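Local structure of TrwC protein (Escherichia coli, 1OSB) at residues 152-157 with 233-238. The protein probably acts as the relaxase of plasmid conjugation, nicking one DNA strand at the transfer origin through its amino-terminal, metal-binding domain, the part described here. Residues are numbered along the deposited sequence; the frame is centred on the assembly and turned at random.
Sequences TSRERD and SKRTEQ. With SO4 (sulfate ion), chain H; SO4 (sulfate ion), chain I; nucleotides of chain A.
Asp157 reaches across to the first turn of helix 234-245, where its OD2 takes the backbone N-H of Lys234 in a nearly straight bond (2.8 Å, 165°). The Lys234 chain runs on extended past this carboxylate, its CB also packing on CB of Glu155. Gln238 NE2 bonds to Glu155 OE2 (3.1 Å) from above the carboxylate plane. The same amide steadies Arg235, its OE1 accepting from Arg235 NH1 at 2.6 Å, in the carbonyl plane; Ser265 OG is a second partner of NH1. Bent at chi2 and chi3 (-66° and -60°), the Arg235 chain lays CD against CB of Arg154 (3.6 Å) and brings NE to OP1 and NH2 to OP2 of DT25 of chain A. Cutting Arg235 back to alanine is likely to cost this phosphate the N-H groups that grip it and leave the Gln238 amide freer to turn. One water joins Ser153 OG, Asp157 OD2, Arg235 N and OP1 of DC24 of chain A, whose OP2 Thr236 grips through N and OG1. Ser153 OG also accepts from Glu155 N, an ST turn. Loop and helix start thus hold two successive DNA phosphates in the relaxase domain, near His161, which binds zinc or copper in structures of this protein.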
ATOM      1  N   THR C 152      -7.433   9.346  -3.011  1.00 12.69           N
ATOM      2  CA  THR C 152      -7.923   9.445  -4.393  1.00 13.05           C
ATOM      3  C   THR C 152      -7.142   8.611  -5.419  1.00 13.22           C
ATOM      4  O   THR C 152      -5.973   8.309  -5.241  1.00 12.91           O
ATOM      5  CB  THR C 152      -8.009  10.921  -4.888  1.00 12.97           C
ATOM      6  OG1 THR C 152      -6.695  11.477  -4.944  1.00 14.01           O
ATOM      7  CG2 THR C 152      -8.761  11.822  -3.898  1.00 12.08           C
ATOM      8  N   SER C 153      -7.813   8.245  -6.503  1.00 13.75           N
ATOM      9  CA  SER C 153      -7.166   7.557  -7.603  1.00 14.19           C
ATOM     10  C   SER C 153      -6.613   8.567  -8.598  1.00 15.10           C
ATOM     11  O   SER C 153      -6.967   9.733  -8.571  1.00 15.32           O
ATOM     12  CB  SER C 153      -8.164   6.631  -8.290  1.00 13.95           C
ATOM     13  OG  SER C 153      -8.952   7.335  -9.222  1.00 13.60           O
ATOM     14  N   ARG C 154      -5.723   8.103  -9.462  1.00 16.39           N
ATOM     15  CA  ARG C 154      -5.286   8.831 -10.661  1.00 17.67           C
ATOM     16  C   ARG C 154      -6.375   9.593 -11.425  1.00 17.49           C
ATOM     17  O   ARG C 154      -6.099  10.584 -12.088  1.00 17.59           O
ATOM     18  CB  ARG C 154      -4.750   7.810 -11.638  1.00 18.34           C
ATOM     19  CG  ARG C 154      -3.282   7.803 -11.820  1.00 22.27           C
ATOM     20  CD  ARG C 154      -2.504   7.391 -10.630  1.00 27.86           C
ATOM     21  NE  ARG C 154      -1.137   7.869 -10.778  1.00 34.14           N
ATOM     22  CZ  ARG C 154      -0.146   7.124 -11.233  1.00 36.28           C
ATOM     23  NH1 ARG C 154       1.071   7.628 -11.338  1.00 37.01           N
ATOM     24  NH2 ARG C 154      -0.379   5.867 -11.564  1.00 38.15           N
ATOM     25  N   GLU C 155      -7.600   9.090 -11.370  1.00 17.73           N
ATOM     26  CA  GLU C 155      -8.719   9.695 -12.072  1.00 17.95           C
ATOM     27  C   GLU C 155      -9.671  10.447 -11.137  1.00 17.94           C
ATOM     28  O   GLU C 155     -10.811  10.738 -11.515  1.00 17.87           O
ATOM     29  CB  GLU C 155      -9.470   8.623 -12.859  1.00 17.93           C
ATOM     30  CG  GLU C 155      -8.836   8.283 -14.195  1.00 19.33           C
ATOM     31  CD  GLU C 155      -8.870   9.437 -15.177  1.00 21.65           C
ATOM     32  OE1 GLU C 155      -9.899  10.160 -15.233  1.00 23.96           O
ATOM     33  OE2 GLU C 155      -7.866   9.630 -15.891  1.00 22.23           O
ATOM     34  N   ARG C 156      -9.189  10.758  -9.932  1.00 18.12           N
ATOM     35  CA  ARG C 156      -9.928  11.539  -8.928  1.00 18.63           C
ATOM     36  C   ARG C 156     -11.090  10.819  -8.296  1.00 17.24           C
ATOM     37  O   ARG C 156     -11.946  11.471  -7.693  1.00 17.23           O
ATOM     38  CB  ARG C 156     -10.462  12.841  -9.510  1.00 19.48           C
ATOM     39  CG  ARG C 156      -9.419  13.692 -10.137  1.00 25.15           C
ATOM     40  CD  ARG C 156      -8.665  14.523  -9.138  1.00 34.62           C
ATOM     41  NE  ARG C 156      -7.276  14.649  -9.515  1.00 42.74           N
ATOM     42  CZ  ARG C 156      -6.706  15.610 -10.237  1.00 46.87           C
ATOM     43  NH1 ARG C 156      -7.361  16.669 -10.713  1.00 48.69           N
ATOM     44  NH2 ARG C 156      -5.412  15.478 -10.468  1.00 48.72           N
ATOM     45  N   ASP C 157     -11.133   9.498  -8.445  1.00 15.75           N
ATOM     46  CA  ASP C 157     -12.158   8.694  -7.805  1.00 14.69           C
ATOM     47  C   ASP C 157     -11.798   8.497  -6.342  1.00 13.57           C
ATOM     48  O   ASP C 157     -10.618   8.596  -5.976  1.00 13.32           O
ATOM     49  CB  ASP C 157     -12.263   7.345  -8.492  1.00 14.97           C
ATOM     50  CG  ASP C 157     -13.144   7.383  -9.734  1.00 17.78           C
ATOM     51  OD1 ASP C 157     -14.187   8.122  -9.747  1.00 20.89           O
ATOM     52  OD2 ASP C 157     -12.864   6.689 -10.752  1.00 19.03           O
ATOM     53  N   SER C 233     -15.126   3.847 -10.777  1.00 11.67           N
ATOM     54  CA  SER C 233     -13.920   3.104 -11.129  1.00 12.06           C
ATOM     55  C   SER C 233     -13.425   3.447 -12.531  1.00 12.42           C
ATOM     56  O   SER C 233     -13.316   2.579 -13.394  1.00 12.55           O
ATOM     57  CB  SER C 233     -14.146   1.591 -10.980  1.00 11.97           C
ATOM     58  OG  SER C 233     -14.662   1.270  -9.694  1.00 12.32           O
ATOM     59  N   LYS C 234     -13.108   4.716 -12.748  1.00 12.87           N
ATOM     60  CA  LYS C 234     -12.652   5.169 -14.058  1.00 13.61           C
ATOM     61  C   LYS C 234     -11.345   4.482 -14.520  1.00 13.03           C
ATOM     62  O   LYS C 234     -11.215   4.101 -15.688  1.00 13.07           O
ATOM     63  CB  LYS C 234     -12.528   6.700 -14.098  1.00 14.21           C
ATOM     64  CG  LYS C 234     -13.840   7.433 -13.898  1.00 17.64           C
ATOM     65  CD  LYS C 234     -13.600   8.939 -13.813  1.00 24.74           C
ATOM     66  CE  LYS C 234     -14.760   9.646 -13.136  1.00 29.10           C
ATOM     67  NZ  LYS C 234     -14.844  11.085 -13.535  1.00 31.56           N
ATOM     68  N   ARG C 235     -10.388   4.314 -13.614  1.00 12.32           N
ATOM     69  CA  ARG C 235      -9.138   3.653 -13.969  1.00 12.02           C
ATOM     70  C   ARG C 235      -9.370   2.225 -14.485  1.00 12.46           C
ATOM     71  O   ARG C 235      -8.709   1.785 -15.429  1.00 12.49           O
ATOM     72  CB  ARG C 235      -8.174   3.646 -12.787  1.00 11.72           C
ATOM     73  CG  ARG C 235      -7.464   4.973 -12.523  1.00 10.76           C
ATOM     74  CD  ARG C 235      -6.509   5.396 -13.604  1.00 10.06           C
ATOM     75  NE  ARG C 235      -5.447   4.416 -13.805  1.00 10.38           N
ATOM     76  CZ  ARG C 235      -5.198   3.820 -14.978  1.00 10.97           C
ATOM     77  NH1 ARG C 235      -5.944   4.101 -16.043  1.00 10.85           N
ATOM     78  NH2 ARG C 235      -4.215   2.931 -15.091  1.00 10.59           N
ATOM     79  N   THR C 236     -10.314   1.511 -13.873  1.00 13.03           N
ATOM     80  CA  THR C 236     -10.719   0.174 -14.312  1.00 13.66           C
ATOM     81  C   THR C 236     -11.266   0.181 -15.722  1.00 14.44           C
ATOM     82  O   THR C 236     -10.952  -0.696 -16.516  1.00 14.46           O
ATOM     83  CB  THR C 236     -11.802  -0.370 -13.370  1.00 13.80           C
ATOM     84  OG1 THR C 236     -11.212  -0.675 -12.100  1.00 15.07           O
ATOM     85  CG2 THR C 236     -12.356  -1.719 -13.849  1.00 12.21           C
ATOM     86  N   GLU C 237     -12.110   1.164 -16.022  1.00 15.75           N
ATOM     87  CA  GLU C 237     -12.664   1.318 -17.359  1.00 16.76           C
ATOM     88  C   GLU C 237     -11.532   1.561 -18.371  1.00 15.88           C
ATOM     89  O   GLU C 237     -11.535   0.993 -19.460  1.00 15.77           O
ATOM     90  CB  GLU C 237     -13.687   2.445 -17.374  1.00 17.56           C
ATOM     91  CG  GLU C 237     -15.096   2.029 -17.768  1.00 24.02           C
ATOM     92  CD  GLU C 237     -16.010   3.233 -18.041  1.00 32.72           C
ATOM     93  OE1 GLU C 237     -16.334   3.975 -17.070  1.00 34.80           O
ATOM     94  OE2 GLU C 237     -16.400   3.445 -19.225  1.00 35.18           O
ATOM     95  N   GLN C 238     -10.542   2.363 -17.991  1.00 15.12           N
ATOM     96  CA  GLN C 238      -9.418   2.646 -18.881  1.00 14.79           C
ATOM     97  C   GLN C 238      -8.606   1.391 -19.152  1.00 14.95           C
ATOM     98  O   GLN C 238      -8.144   1.179 -20.283  1.00 15.11           O
ATOM     99  CB  GLN C 238      -8.535   3.778 -18.341  1.00 14.45           C
ATOM    100  CG  GLN C 238      -9.266   5.118 -18.309  1.00 14.11           C
ATOM    101  CD  GLN C 238      -8.493   6.206 -17.648  1.00 14.09           C
ATOM    102  OE1 GLN C 238      -7.536   5.943 -16.918  1.00 15.88           O
ATOM    103  NE2 GLN C 238      -8.905   7.446 -17.881  1.00 14.53           N
TER
HETATM  104  S   SO4 H 803      -4.445  11.717  -1.920  1.00 47.24           S
HETATM  105  O1  SO4 H 803      -2.999  11.911  -1.920  1.00 47.54           O
HETATM  106  O2  SO4 H 803      -5.053  12.953  -2.396  1.00 48.28           O
HETATM  107  O3  SO4 H 803      -4.932  11.440  -0.562  1.00 47.16           O
HETATM  108  O4  SO4 H 803      -4.778  10.631  -2.845  1.00 47.31           O
HETATM  109  S   SO4 I 804       3.792   9.563 -12.007  1.00 86.26           S
HETATM  110  O1  SO4 I 804       5.077  10.232 -11.802  1.00 85.92           O
HETATM  111  O2  SO4 I 804       4.012   8.220 -12.547  1.00 85.49           O
HETATM  112  O3  SO4 I 804       2.975  10.331 -12.951  1.00 86.22           O
HETATM  113  O4  SO4 I 804       3.100   9.475 -10.718  1.00 85.95           O
ATOM    114  P    DT A  25      -3.580   3.156 -10.955  1.00 17.38           P
ATOM    115  OP1  DT A  25      -4.393   4.419 -10.892  1.00 17.13           O
ATOM    116  OP2  DT A  25      -3.189   2.512 -12.235  1.00 15.43           O
ATOM    117  O5'  DT A  25      -2.280   3.285 -10.026  1.00 17.48           O
ATOM    118  C5'  DT A  25      -2.450   3.593  -8.647  1.00 22.39           C
ATOM    119  C4'  DT A  25      -1.153   4.019  -7.982  1.00 26.24           C
ATOM    120  O4'  DT A  25      -0.858   5.364  -8.426  1.00 28.64           O
ATOM    121  C3'  DT A  25      -1.189   4.057  -6.449  1.00 27.51           C
ATOM    122  O3'  DT A  25      -0.459   2.987  -5.899  1.00 27.97           O
ATOM    123  C2'  DT A  25      -0.502   5.361  -6.064  1.00 28.60           C
ATOM    124  C1'  DT A  25      -0.551   6.222  -7.333  1.00 29.93           C
ATOM    125  N1   DT A  25      -1.486   7.442  -7.312  1.00 31.08           N
ATOM    126  C2   DT A  25      -2.818   7.390  -6.880  1.00 32.23           C
ATOM    127  O2   DT A  25      -3.396   6.387  -6.478  1.00 32.50           O
ATOM    128  N3   DT A  25      -3.485   8.599  -6.932  1.00 32.91           N
ATOM    129  C4   DT A  25      -2.992   9.824  -7.353  1.00 33.57           C
ATOM    130  O4   DT A  25      -3.673  10.843  -7.365  1.00 34.74           O
ATOM    131  C5   DT A  25      -1.618   9.807  -7.782  1.00 32.95           C
ATOM    132  C6   DT A  25      -0.939   8.644  -7.737  1.00 32.17           C
ATOM    133  P    DC A  24     -10.233   2.046  -9.696  1.00  8.09           P
ATOM    134  OP1  DC A  24     -10.327   3.329  -8.976  1.00  9.19           O
ATOM    135  OP2  DC A  24     -10.885   1.891 -11.019  1.00  7.31           O
ATOM    136  O5'  DC A  24      -8.745   1.530  -9.769  1.00  8.74           O
ATOM    137  C5'  DC A  24      -7.835   1.884  -8.743  1.00 10.65           C
ATOM    138  C4'  DC A  24      -6.431   1.409  -9.117  1.00 12.29           C
ATOM    139  O4'  DC A  24      -6.397  -0.034  -9.320  1.00 13.35           O
ATOM    140  C3'  DC A  24      -5.844   1.990 -10.395  1.00 12.83           C
ATOM    141  O3'  DC A  24      -4.466   2.087 -10.164  1.00 15.84           O
ATOM    142  C2'  DC A  24      -6.085   0.910 -11.432  1.00 11.95           C
ATOM    143  C1'  DC A  24      -5.879  -0.351 -10.592  1.00 12.04           C
ATOM    144  N1   DC A  24      -6.632  -1.509 -11.170  1.00 11.95           N
ATOM    145  C2   DC A  24      -5.959  -2.593 -11.788  1.00 12.05           C
ATOM    146  O2   DC A  24      -4.714  -2.612 -11.842  1.00 12.83           O
ATOM    147  N3   DC A  24      -6.691  -3.606 -12.318  1.00 10.49           N
ATOM    148  C4   DC A  24      -8.026  -3.570 -12.258  1.00 10.73           C
ATOM    149  N4   DC A  24      -8.738  -4.586 -12.802  1.00 10.98           N
ATOM    150  C5   DC A  24      -8.716  -2.481 -11.644  1.00 10.61           C
ATOM    151  C6   DC A  24      -7.994  -1.483 -11.125  1.00 10.87           C
TER
HETATM  152  O   HOH W   1     -10.247   5.431 -10.793  1.00  5.89           O
HETATM  153  O   HOH W   2      -5.481   7.896 -15.831  1.00 28.31           O
HETATM  154  O   HOH W   3     -13.948  11.893 -10.886  1.00 29.11           O